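Long-range contacts in NalP translocator (Neisseria meningitidis, PDB 1UYN), which forms, as the C-terminal translocator domain of an autotransporter, a hydrophilic outer-membrane pore through which the protease passenger domain reaches the bacterial cell surface: residues D23-R28 with M65-T69; I107-I113 with G125-R131; A159-V163 with V175-L179; L179-K185 with L203-V209. One frame throughout, in Å; residues are numbered along the deposited sequence.

Contact 1 of 4, residues D23-R28 with M65-T69; sequences DMQGRR and MRGST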
loop_
_atom_site.group_PDB
_atom_site.type_symbol
_atom_site.label_atom_id
_atom_site.label_comp_id
_atom_site.label_asym_id
_atom_site.label_seq_id
_atom_site.Cartn_x
_atom_site.Cartn_y
_atom_site.Cartn_z
ATOM N N ASP A 23 6.218 0.415 1.933
ATOM C CA ASP A 23 5.721 -0.948 1.806
ATOM C C ASP A 23 4.223 -0.905 2.049
ATOM O O ASP A 23 3.453 -1.488 1.301
ATOM C CB ASP A 23 6.423 -1.800 2.829
ATOM C CG ASP A 23 6.083 -3.246 2.716
ATOM O OD1 ASP A 23 6.565 -3.893 1.779
ATOM O OD2 ASP A 23 5.399 -3.837 3.555
ATOM N N MET A 24 3.810 -0.162 3.068
ATOM C CA MET A 24 2.395 0.050 3.324
ATOM C C MET A 24 1.710 0.744 2.194
ATOM O O MET A 24 0.589 0.390 1.865
ATOM C CB MET A 24 2.163 0.830 4.618
ATOM C CG MET A 24 1.824 -0.096 5.793
ATOM S SD MET A 24 2.079 0.636 7.383
ATOM C CE MET A 24 2.736 -0.740 8.243
ATOM N N GLN A 25 2.375 1.741 1.627
ATOM C CA GLN A 25 1.889 2.516 0.492
ATOM C C GLN A 25 1.624 1.663 -0.737
ATOM O O GLN A 25 0.717 1.962 -1.487
ATOM C CB GLN A 25 2.879 3.604 0.109
ATOM C CG GLN A 25 2.287 4.696 -0.729
ATOM C CD GLN A 25 1.560 5.767 0.085
ATOM O OE1 GLN A 25 1.016 5.478 1.151
ATOM N NE2 GLN A 25 1.502 7.005 -0.451
ATOM N N GLY A 26 2.378 0.599 -0.960
ATOM C CA GLY A 26 2.115 -0.251 -2.101
ATOM C C GLY A 26 0.776 -0.961 -1.965
ATOM O O GLY A 26 0.096 -1.267 -2.965
ATOM N N ARG A 27 0.405 -1.304 -0.742
ATOM C CA ARG A 27 -0.871 -1.961 -0.557
ATOM C C ARG A 27 -1.991 -0.931 -0.659
ATOM O O ARG A 27 -3.063 -1.247 -1.203
ATOM C CB ARG A 27 -0.937 -2.709 0.761
ATOM C CG ARG A 27 0.021 -3.905 0.834
ATOM C CD ARG A 27 -0.148 -4.662 2.111
ATOM N NE ARG A 27 0.551 -3.962 3.164
ATOM C CZ ARG A 27 1.854 -4.048 3.333
ATOM N NH1 ARG A 27 2.585 -4.815 2.518
ATOM N NH2 ARG A 27 2.437 -3.380 4.318
ATOM N N ARG A 28 -1.750 0.291 -0.179
ATOM C CA ARG A 28 -2.769 1.329 -0.309
ATOM C C ARG A 28 -3.126 1.520 -1.763
ATOM O O ARG A 28 -4.296 1.677 -2.097
ATOM C CB ARG A 28 -2.321 2.671 0.292
ATOM C CG ARG A 28 -2.157 2.583 1.771
ATOM C CD ARG A 28 -1.644 3.829 2.419
ATOM N NE ARG A 28 -1.360 3.619 3.853
ATOM C CZ ARG A 28 -0.147 3.674 4.404
ATOM N NH1 ARG A 28 0.955 3.900 3.667
ATOM N NH2 ARG A 28 -0.020 3.474 5.704
ATOM N N MET A 65 6.117 -3.450 12.275
ATOM C CA MET A 65 5.251 -2.417 11.718
ATOM C C MET A 65 3.785 -2.684 12.074
ATOM O O MET A 65 3.322 -3.817 12.088
ATOM C CB MET A 65 5.397 -2.387 10.205
ATOM C CG MET A 65 5.104 -3.742 9.592
ATOM S SD MET A 65 6.382 -4.313 8.516
ATOM C CE MET A 65 5.964 -2.983 7.046
ATOM N N ARG A 66 3.077 -1.616 12.363
ATOM C CA ARG A 66 1.637 -1.644 12.540
ATOM C C ARG A 66 1.128 -0.429 11.806
ATOM O O ARG A 66 1.789 0.592 11.718
ATOM C CB ARG A 66 1.245 -1.566 14.023
ATOM C CG ARG A 66 1.228 -2.898 14.785
ATOM C CD ARG A 66 1.065 -2.739 16.333
ATOM N NE ARG A 66 0.750 -3.995 17.039
ATOM C CZ ARG A 66 0.745 -4.144 18.386
ATOM N NH1 ARG A 66 1.032 -3.113 19.191
ATOM N NH2 ARG A 66 0.453 -5.334 18.943
ATOM N N GLY A 67 -0.049 -0.522 11.252
ATOM C CA GLY A 67 -0.509 0.570 10.432
ATOM C C GLY A 67 -1.995 0.569 10.254
ATOM O O GLY A 67 -2.599 -0.454 10.117
ATOM N N SER A 68 -2.544 1.770 10.210
ATOM C CA SER A 68 -3.937 2.019 9.961
ATOM C C SER A 68 -4.117 3.128 8.930
ATOM O O SER A 68 -3.554 4.191 9.067
ATOM C CB SER A 68 -4.550 2.476 11.260
ATOM O OG SER A 68 -5.952 2.542 11.135
ATOM N N THR A 69 -4.976 2.922 7.955
ATOM C CA THR A 69 -5.202 3.907 6.908
ATOM C C THR A 69 -6.672 4.067 6.677
ATOM O O THR A 69 -7.324 3.098 6.355
ATOM C CB THR A 69 -4.581 3.408 5.600
ATOM O OG1 THR A 69 -3.206 3.086 5.816
ATOM C CG2 THR A 69 -4.564 4.534 4.536
#
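Inside the barrel of the autotransporter translocator, a helix lies in the pore, and residues 23-28 face the inner side of the wall strand 65-69, with 36° between their directions. Met65 comes first in the segment: its CB is 3.7 Å from Met24 CE, an apolar contact between long, unbranched side chains, while its CE reaches 3.6 Å from Asp23 OD2. Arg66 turns its side chain away from the helix, as strand alternation demands, but its O is 3.8 Å from Met24 CE. At Gly67 a CB would run into the Met24 sulfur; with none there, Met24 SD packs 4.0 Å from Gly67 CA. Ser68 points away, and Thr69 turns inward to accept a hydrogen bond at OG1 from Arg28 NE (2.7 Å), so a buried guanidinium meets a small polar group in the hydrophilic lumen. Asp23 and Arg27 form a salt bridge along the helix; Asp23 also salt-bridges Arg266 and hydrogen-bonds Tyr295, and Arg27 salt-bridges Asp52, linking helix to wall. Strands 43-57 and 82-97 flank residues 65-69.

Contact 2 of 4, residues I107-I113 with G125-R131; sequences ISLFAGI and GLFSYGR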
loop_
_atom_site.group_PDB
_atom_site.type_symbol
_atom_site.label_atom_id
_atom_site.label_comp_id
_atom_site.label_asym_id
_atom_site.label_seq_id
_atom_site.Cartn_x
_atom_site.Cartn_y
_atom_site.Cartn_z
ATOM N N ILE A 107 -0.323 11.488 4.250
ATOM C CA ILE A 107 -1.464 11.960 3.482
ATOM C C ILE A 107 -1.175 11.740 2.042
ATOM O O ILE A 107 -0.202 12.232 1.531
ATOM C CB ILE A 107 -1.812 13.422 3.793
ATOM C CG1 ILE A 107 -2.275 13.492 5.260
ATOM C CG2 ILE A 107 -2.933 13.896 2.856
ATOM C CD1 ILE A 107 -2.578 14.912 5.819
ATOM N N SER A 108 -2.084 11.026 1.395
ATOM C CA SER A 108 -1.868 10.552 0.050
ATOM C C SER A 108 -3.111 10.628 -0.771
ATOM O O SER A 108 -4.207 10.281 -0.298
ATOM C CB SER A 108 -1.437 9.090 0.085
ATOM O OG SER A 108 -0.270 8.923 0.846
ATOM N N LEU A 109 -2.909 11.036 -2.016
ATOM C CA LEU A 109 -3.893 10.964 -3.049
ATOM C C LEU A 109 -3.565 9.791 -3.966
ATOM O O LEU A 109 -2.467 9.662 -4.455
ATOM C CB LEU A 109 -3.856 12.226 -3.843
ATOM C CG LEU A 109 -4.614 12.132 -5.164
ATOM C CD1 LEU A 109 -6.142 11.893 -4.974
ATOM C CD2 LEU A 109 -4.343 13.435 -5.952
ATOM N N PHE A 110 -4.542 8.943 -4.238
ATOM C CA PHE A 110 -4.373 7.869 -5.212
ATOM C C PHE A 110 -5.306 8.045 -6.383
ATOM O O PHE A 110 -6.434 8.421 -6.191
ATOM C CB PHE A 110 -4.675 6.537 -4.542
ATOM C CG PHE A 110 -3.927 6.338 -3.267
ATOM C CD1 PHE A 110 -4.380 6.897 -2.094
ATOM C CD2 PHE A 110 -2.750 5.625 -3.249
ATOM C CE1 PHE A 110 -3.680 6.712 -0.918
ATOM C CE2 PHE A 110 -2.071 5.442 -2.082
ATOM C CZ PHE A 110 -2.550 5.976 -0.911
ATOM N N ALA A 111 -4.827 7.760 -7.588
ATOM C CA ALA A 111 -5.662 7.832 -8.781
ATOM C C ALA A 111 -5.439 6.610 -9.676
ATOM O O ALA A 111 -4.351 6.079 -9.778
ATOM C CB ALA A 111 -5.385 9.133 -9.556
ATOM N N GLY A 112 -6.470 6.193 -10.360
ATOM C CA GLY A 112 -6.372 5.034 -11.230
ATOM C C GLY A 112 -7.241 5.178 -12.456
ATOM O O GLY A 112 -8.307 5.743 -12.394
ATOM N N ILE A 113 -6.765 4.715 -13.596
ATOM C CA ILE A 113 -7.687 4.566 -14.733
ATOM C C ILE A 113 -7.604 3.126 -15.261
ATOM O O ILE A 113 -6.566 2.503 -15.237
ATOM C CB ILE A 113 -7.392 5.626 -15.817
ATOM C CG1 ILE A 113 -8.382 5.467 -16.972
ATOM C CG2 ILE A 113 -5.905 5.507 -16.306
ATOM C CD1 ILE A 113 -7.859 6.023 -18.369
ATOM N N GLY A 125 -3.703 2.249 -15.416
ATOM C CA GLY A 125 -2.706 3.221 -14.991
ATOM C C GLY A 125 -3.010 3.640 -13.570
ATOM O O GLY A 125 -4.140 3.833 -13.223
ATOM N N LEU A 126 -1.997 3.723 -12.729
ATOM C CA LEU A 126 -2.121 4.129 -11.324
ATOM C C LEU A 126 -1.106 5.241 -11.043
ATOM O O LEU A 126 -0.021 5.244 -11.589
ATOM C CB LEU A 126 -1.843 2.947 -10.382
ATOM C CG LEU A 126 -2.592 1.642 -10.709
ATOM C CD1 LEU A 126 -2.056 0.473 -9.951
ATOM C CD2 LEU A 126 -4.079 1.778 -10.447
ATOM N N PHE A 127 -1.494 6.190 -10.209
ATOM C CA PHE A 127 -0.608 7.263 -9.768
ATOM C C PHE A 127 -0.941 7.635 -8.318
ATOM O O PHE A 127 -2.086 7.590 -7.884
ATOM C CB PHE A 127 -0.771 8.481 -10.670
ATOM C CG PHE A 127 -0.050 9.700 -10.172
ATOM C CD1 PHE A 127 1.322 9.854 -10.402
ATOM C CD2 PHE A 127 -0.722 10.690 -9.451
ATOM C CE1 PHE A 127 2.023 10.981 -9.939
ATOM C CE2 PHE A 127 -0.022 11.838 -9.002
ATOM C CZ PHE A 127 1.350 11.964 -9.246
ATOM N N SER A 128 0.054 7.997 -7.553
ATOM C CA SER A 128 -0.183 8.428 -6.187
ATOM C C SER A 128 0.885 9.433 -5.797
ATOM O O SER A 128 2.033 9.404 -6.286
ATOM C CB SER A 128 -0.190 7.239 -5.248
ATOM O OG SER A 128 1.132 6.767 -5.060
ATOM N N TYR A 129 0.467 10.370 -4.963
ATOM C CA TYR A 129 1.357 11.383 -4.433
ATOM C C TYR A 129 0.977 11.416 -2.993
ATOM O O TYR A 129 -0.185 11.679 -2.681
ATOM C CB TYR A 129 1.140 12.766 -5.070
ATOM C CG TYR A 129 2.110 13.811 -4.590
ATOM C CD1 TYR A 129 1.856 14.565 -3.447
ATOM C CD2 TYR A 129 3.297 14.031 -5.257
ATOM C CE1 TYR A 129 2.758 15.541 -3.006
ATOM C CE2 TYR A 129 4.215 14.999 -4.827
ATOM C CZ TYR A 129 3.949 15.763 -3.704
ATOM O OH TYR A 129 4.889 16.734 -3.274
ATOM N N GLY A 130 1.941 11.134 -2.125
ATOM C CA GLY A 130 1.741 11.379 -0.727
ATOM C C GLY A 130 2.923 12.021 -0.048
ATOM O O GLY A 130 4.051 11.996 -0.530
ATOM N N ARG A 131 2.624 12.586 1.101
ATOM C CA ARG A 131 3.598 13.153 1.966
ATOM C C ARG A 131 3.639 12.311 3.215
ATOM O O ARG A 131 2.678 11.660 3.563
ATOM C CB ARG A 131 3.201 14.570 2.303
ATOM C CG ARG A 131 3.016 15.457 1.099
ATOM C CD ARG A 131 4.324 16.038 0.597
ATOM N NE ARG A 131 4.481 17.389 1.122
ATOM C CZ ARG A 131 5.552 17.812 1.779
ATOM N NH1 ARG A 131 6.610 17.007 1.994
ATOM N NH2 ARG A 131 5.567 19.057 2.240
#
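Backbone hydrogen bonding dominates this pairing of residues 107-113 with 125-131, two antiparallel strands of a beta hairpin in the barrel wall. Four hydrogen-bonded pairs, Ile107-Arg131, Leu109-Tyr129, Ala111-Phe127 and Ile113-Gly125, each bond in both directions; Ala111 N to Phe127 O is 2.8 Å. These bonds satisfy the peptide groups facing the seam, which matters in a membrane, where lipid offers no substitute. Between them lie the non-hydrogen-bonded pairs, where CA-H...O contacts add to the seam, among them Ser128 CA to Leu109 O at 3.1 Å.

Side-chain packing differs by face. Ile107, Leu109, Ala111, Ile113, Phe127 and Tyr129 point outward, forming a mostly apolar and aromatic surface suited to lipid, with charged Arg131 at the segment's end; a bound detergent lies about 6 Å from the Leu109 side chain. On the inner face, Phe110 CD2 packs 3.6 Å from Ser128 CB, and Leu126 CD2 is 4.1 Å from Gly112 CA. Gly130 lets its strand come close to Ser108, their CA atoms 3.8 Å apart, since a CB there would strike Ser108 OG.

The polar inward groups find partners beyond the hairpin: Ser108 hydrogen-bonds with Gln25 of the pore helix, and Ser128 with Gln156. Alternate residues continue the sheet, Phe110 bonding by its backbone to strand 82-97 and Leu126 to strand 145-163, while helix 12-34 packs against both side chains from within.

Contact 3 of 4, residues A159-V163 with V175-L179; sequences ALGGV and VEGGL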
loop_
_atom_site.group_PDB
_atom_site.type_symbol
_atom_site.label_atom_id
_atom_site.label_comp_id
_atom_site.label_asym_id
_atom_site.label_seq_id
_atom_site.Cartn_x
_atom_site.Cartn_y
_atom_site.Cartn_z
ATOM N N ALA A 159 1.534 0.471 -13.996
ATOM C CA ALA A 159 0.966 0.045 -15.224
ATOM C C ALA A 159 0.691 -1.427 -15.049
ATOM O O ALA A 159 1.561 -2.164 -14.716
ATOM C CB ALA A 159 1.922 0.303 -16.367
ATOM N N LEU A 160 -0.548 -1.836 -15.220
ATOM C CA LEU A 160 -0.896 -3.226 -15.138
ATOM C C LEU A 160 -1.735 -3.614 -16.357
ATOM O O LEU A 160 -2.520 -2.819 -16.847
ATOM C CB LEU A 160 -1.690 -3.497 -13.868
ATOM C CG LEU A 160 -1.050 -3.232 -12.508
ATOM C CD1 LEU A 160 -2.071 -3.456 -11.397
ATOM C CD2 LEU A 160 0.181 -4.113 -12.265
ATOM N N GLY A 161 -1.549 -4.820 -16.846
ATOM C CA GLY A 161 -2.467 -5.406 -17.794
ATOM C C GLY A 161 -3.143 -6.593 -17.139
ATOM O O GLY A 161 -2.504 -7.302 -16.358
ATOM N N GLY A 162 -4.434 -6.789 -17.419
ATOM C CA GLY A 162 -5.126 -8.004 -17.015
ATOM C C GLY A 162 -5.975 -8.691 -18.065
ATOM O O GLY A 162 -6.595 -8.037 -18.839
ATOM N N VAL A 163 -5.950 -10.017 -18.087
ATOM C CA VAL A 163 -6.890 -10.854 -18.862
ATOM C C VAL A 163 -7.922 -11.478 -17.921
ATOM O O VAL A 163 -7.691 -11.580 -16.720
ATOM C CB VAL A 163 -6.217 -12.029 -19.517
ATOM C CG1 VAL A 163 -4.929 -11.618 -20.303
ATOM C CG2 VAL A 163 -5.905 -13.086 -18.464
ATOM N N VAL A 175 -6.026 -12.772 -14.428
ATOM C CA VAL A 175 -4.569 -12.681 -14.297
ATOM C C VAL A 175 -4.140 -11.249 -14.527
ATOM O O VAL A 175 -4.596 -10.578 -15.424
ATOM C CB VAL A 175 -3.850 -13.565 -15.293
ATOM C CG1 VAL A 175 -2.365 -13.490 -15.113
ATOM C CG2 VAL A 175 -4.327 -15.029 -15.149
ATOM N N GLU A 176 -3.239 -10.790 -13.699
ATOM C CA GLU A 176 -2.906 -9.393 -13.657
ATOM C C GLU A 176 -1.441 -9.217 -13.324
ATOM O O GLU A 176 -0.905 -9.918 -12.487
ATOM C CB GLU A 176 -3.782 -8.676 -12.639
ATOM C CG GLU A 176 -3.532 -7.192 -12.696
ATOM C CD GLU A 176 -4.395 -6.410 -11.755
ATOM O OE1 GLU A 176 -5.572 -6.161 -12.098
ATOM O OE2 GLU A 176 -3.869 -6.026 -10.701
ATOM N N GLY A 177 -0.805 -8.267 -13.990
ATOM C CA GLY A 177 0.639 -8.120 -13.950
ATOM C C GLY A 177 1.150 -6.788 -14.484
ATOM O O GLY A 177 0.618 -6.204 -15.435
ATOM N N GLY A 178 2.219 -6.292 -13.867
ATOM C CA GLY A 178 2.844 -5.079 -14.352
ATOM C C GLY A 178 3.996 -4.566 -13.532
ATOM O O GLY A 178 4.783 -5.317 -13.016
ATOM N N LEU A 179 4.114 -3.247 -13.483
ATOM C CA LEU A 179 5.178 -2.628 -12.784
ATOM C C LEU A 179 4.618 -1.513 -11.925
ATOM O O LEU A 179 3.577 -0.976 -12.221
ATOM C CB LEU A 179 6.166 -2.084 -13.795
ATOM C CG LEU A 179 6.737 -3.059 -14.813
ATOM C CD1 LEU A 179 7.424 -2.235 -15.864
ATOM C CD2 LEU A 179 7.698 -4.084 -14.205
#
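Leu160, Val175 and Glu176 bury the most area in this antiparallel beta hairpin of the translocator barrel, where residues 159-163 pair with 175-179 at 162° between strand directions. Leu160 lies against a partner without a side chain, Gly178: its CD2 reaches 3.4 Å from Gly178 N, in space that a CB on Gly178 would contest. A branched chain can therefore bend over the neighbouring strand.

Val175 shares a face with Val163, whose CG2 packs 3.8 Å from Val175 CB. Both valines are on the surface, where beta-branched apolar residues suit a transmembrane strand turned to lipid. Their backbones bond in both directions, Val163 N to Val175 O at 3.0 Å and Val175 N to Val163 O at 3.1 Å. The pairs Ala159-Leu179 and Gly161-Gly177 do the same, and the glycines put no side chain on the outer face there.

Glu176 points from the face opposite the valines, across from Gly162. A carboxylate belongs on the hydrophilic side of such a barrel, and its OE1 accepts a hydrogen bond from Tyr122 and forms a salt bridge with Lys124, both on strand 121-139. Its aliphatic neighbour comes close as well: Leu160 CD1 lies 3.2 Å from Glu176 OE2.

Contact 4 of 4, residues L179-K185 with L203-V209; sequences LRYDLLK and LTEGTLV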
loop_
_atom_site.group_PDB
_atom_site.type_symbol
_atom_site.label_atom_id
_atom_site.label_comp_id
_atom_site.label_asym_id
_atom_site.label_seq_id
_atom_site.Cartn_x
_atom_site.Cartn_y
_atom_site.Cartn_z
ATOM N N LEU A 179 4.114 -3.247 -13.483
ATOM C CA LEU A 179 5.178 -2.628 -12.784
ATOM C C LEU A 179 4.618 -1.513 -11.925
ATOM O O LEU A 179 3.577 -0.976 -12.221
ATOM C CB LEU A 179 6.166 -2.084 -13.795
ATOM C CG LEU A 179 6.737 -3.059 -14.813
ATOM C CD1 LEU A 179 7.424 -2.235 -15.864
ATOM C CD2 LEU A 179 7.698 -4.084 -14.205
ATOM N N ARG A 180 5.323 -1.183 -10.846
ATOM C CA ARG A 180 5.041 0.014 -10.061
ATOM C C ARG A 180 6.389 0.670 -9.819
ATOM O O ARG A 180 7.305 0.012 -9.431
ATOM C CB ARG A 180 4.402 -0.358 -8.740
ATOM C CG ARG A 180 3.913 0.854 -7.923
ATOM C CD ARG A 180 4.315 0.794 -6.445
ATOM N NE ARG A 180 3.829 -0.410 -5.819
ATOM C CZ ARG A 180 4.434 -1.068 -4.842
ATOM N NH1 ARG A 180 5.601 -0.685 -4.351
ATOM N NH2 ARG A 180 3.851 -2.166 -4.365
ATOM N N TYR A 181 6.510 1.954 -10.079
ATOM C CA TYR A 181 7.722 2.686 -9.794
ATOM C C TYR A 181 7.484 3.571 -8.584
ATOM O O TYR A 181 6.575 4.374 -8.619
ATOM C CB TYR A 181 8.072 3.572 -10.981
ATOM C CG TYR A 181 9.437 4.225 -10.880
ATOM C CD1 TYR A 181 10.575 3.456 -10.914
ATOM C CD2 TYR A 181 9.576 5.611 -10.775
ATOM C CE1 TYR A 181 11.841 4.025 -10.819
ATOM C CE2 TYR A 181 10.830 6.208 -10.700
ATOM C CZ TYR A 181 11.969 5.389 -10.720
ATOM O OH TYR A 181 13.256 5.902 -10.656
ATOM N N ASP A 182 8.285 3.414 -7.525
ATOM C CA ASP A 182 8.189 4.240 -6.326
ATOM C C ASP A 182 9.304 5.210 -6.334
ATOM O O ASP A 182 10.459 4.803 -6.320
ATOM C CB ASP A 182 8.378 3.414 -5.061
ATOM C CG ASP A 182 7.315 2.404 -4.860
ATOM O OD1 ASP A 182 6.224 2.532 -5.468
ATOM O OD2 ASP A 182 7.511 1.432 -4.106
ATOM N N LEU A 183 8.971 6.485 -6.311
ATOM C CA LEU A 183 9.956 7.555 -6.207
ATOM C C LEU A 183 9.812 8.186 -4.834
ATOM O O LEU A 183 8.792 8.765 -4.519
ATOM C CB LEU A 183 9.683 8.596 -7.274
ATOM C CG LEU A 183 10.687 9.720 -7.457
ATOM C CD1 LEU A 183 12.126 9.203 -7.702
ATOM C CD2 LEU A 183 10.239 10.544 -8.606
ATOM N N LEU A 184 10.845 8.092 -4.010
ATOM C CA LEU A 184 10.787 8.627 -2.654
ATOM C C LEU A 184 11.780 9.764 -2.619
ATOM O O LEU A 184 12.927 9.550 -2.926
ATOM C CB LEU A 184 11.185 7.567 -1.634
ATOM C CG LEU A 184 11.097 8.099 -0.190
ATOM C CD1 LEU A 184 10.082 7.328 0.608
ATOM C CD2 LEU A 184 12.438 8.015 0.481
ATOM N N LYS A 185 11.332 10.967 -2.300
ATOM C CA LYS A 185 12.252 12.049 -1.978
ATOM C C LYS A 185 12.071 12.305 -0.467
ATOM O O LYS A 185 10.955 12.573 -0.007
ATOM C CB LYS A 185 11.960 13.299 -2.823
ATOM C CG LYS A 185 11.722 13.086 -4.379
ATOM C CD LYS A 185 12.782 13.811 -5.268
ATOM C CE LYS A 185 12.254 14.571 -6.554
ATOM N NZ LYS A 185 10.778 14.854 -6.541
ATOM N N LEU A 203 17.468 12.494 0.446
ATOM C CA LEU A 203 17.580 11.215 -0.148
ATOM C C LEU A 203 16.485 11.135 -1.249
ATOM O O LEU A 203 15.353 11.395 -0.980
ATOM C CB LEU A 203 17.319 10.166 0.943
ATOM C CG LEU A 203 17.110 8.747 0.415
ATOM C CD1 LEU A 203 18.497 8.271 -0.022
ATOM C CD2 LEU A 203 16.509 7.841 1.448
ATOM N N THR A 204 16.886 10.827 -2.476
ATOM C CA THR A 204 16.002 10.447 -3.543
ATOM C C THR A 204 16.212 8.969 -3.841
ATOM O O THR A 204 17.334 8.531 -3.981
ATOM C CB THR A 204 16.336 11.240 -4.796
ATOM O OG1 THR A 204 15.817 12.577 -4.693
ATOM C CG2 THR A 204 15.549 10.666 -5.953
ATOM N N GLU A 205 15.150 8.186 -3.981
ATOM C CA GLU A 205 15.353 6.778 -4.342
ATOM C C GLU A 205 14.183 6.219 -5.165
ATOM O O GLU A 205 13.054 6.211 -4.724
ATOM C CB GLU A 205 15.628 5.992 -3.085
ATOM C CG GLU A 205 15.726 4.499 -3.222
ATOM C CD GLU A 205 17.081 4.008 -3.660
ATOM O OE1 GLU A 205 17.989 4.842 -3.850
ATOM O OE2 GLU A 205 17.220 2.762 -3.829
ATOM N N GLY A 206 14.466 5.752 -6.370
ATOM C CA GLY A 206 13.465 5.215 -7.236
ATOM C C GLY A 206 13.573 3.717 -7.401
ATOM O O GLY A 206 14.649 3.239 -7.852
ATOM N N THR A 207 12.451 2.996 -7.152
ATOM C CA THR A 207 12.414 1.552 -7.232
ATOM C C THR A 207 11.277 0.992 -8.132
ATOM O O THR A 207 10.086 1.216 -7.913
ATOM C CB THR A 207 12.273 0.991 -5.824
ATOM O OG1 THR A 207 13.320 1.476 -4.985
ATOM C CG2 THR A 207 12.522 -0.504 -5.802
ATOM N N LEU A 208 11.673 0.256 -9.162
ATOM C CA LEU A 208 10.757 -0.540 -9.942
ATOM C C LEU A 208 10.434 -1.828 -9.250
ATOM O O LEU A 208 11.325 -2.491 -8.733
ATOM C CB LEU A 208 11.382 -0.882 -11.280
ATOM C CG LEU A 208 10.435 -1.268 -12.408
ATOM C CD1 LEU A 208 9.460 -0.178 -12.739
ATOM C CD2 LEU A 208 11.342 -1.533 -13.592
ATOM N N VAL A 209 9.152 -2.178 -9.297
ATOM C CA VAL A 209 8.570 -3.361 -8.656
ATOM C C VAL A 209 7.800 -4.138 -9.709
ATOM O O VAL A 209 6.939 -3.581 -10.422
ATOM C CB VAL A 209 7.541 -2.975 -7.521
ATOM C CG1 VAL A 209 7.099 -4.224 -6.781
ATOM C CG2 VAL A 209 8.135 -1.983 -6.528
#
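Apolar side chains gather on the outer face of this antiparallel beta hairpin in the translocator barrel, whose strands run at 169° to one another. Leu208 is the hub: its CD1 packs 3.9 Å from Leu179 CB and 4.2 Å from Tyr181 CD1. The long tyrosine then leans across Gly206, its OH 3.5 Å from Gly206 CA, in a place that a CB on residue 206 would obstruct. Farther along, Leu183 CD1 lies 4.1 Å from Thr204 CG2, and the face ends in the polar pair Lys185-Thr204, Lys185 CD 3.3 Å from Thr204 OG1. Leu184, on the inner face, meets the sideways-pointing Leu203, CD2 to CD2 at 4.2 Å. Val209, also inward, sets its CG2 3.6 Å from Arg180 NH1 and its CB over one face of that guanidinium.

The backbones hold these groups in register. Arg180-Val209, Asp182-Thr207 and Leu184-Glu205 are hydrogen-bonded pairs, each bonded both ways; Thr207 N to Asp182 O is 2.8 Å.

Polar residues take most of the remaining inward places, as a hydrophilic pore requires. Arg180 forms a salt bridge with Glu233 and touches the pore helix at Leu29 and Lys30, while Asp182 pairs with Arg239. Thr207 hydrogen-bonds with Gly238 and Glu205 with Asp240, beyond strand 224-235. Within the strand itself, Arg180 NH1 donates a hydrogen bond to Asp182 OD2 at 2.9 Å, part of a salt bridge.

Contact 1 is buried near the middle of the barrel and is the one that joins helix to wall, through side chains; the other three are wall hairpins stitched by backbone hydrogen bonds. Contacts 2 and 4 are partly buried, whereas contact 3 lies at the surface. Contacts 3 and 4 share Leu179 and strand 172-192, which pairs with a different neighbour in each. The helix of contact 1 reaches two of the hairpins: Arg28 CB packs 3.5 Å from Phe110 CZ of contact 2, and Gly26 CA 3.4 Å from Arg180 NH2 of contact 4. Salt bridges mark the inward side in contacts 1, 3 and 4, hydrogen-bonding serines in contact 2.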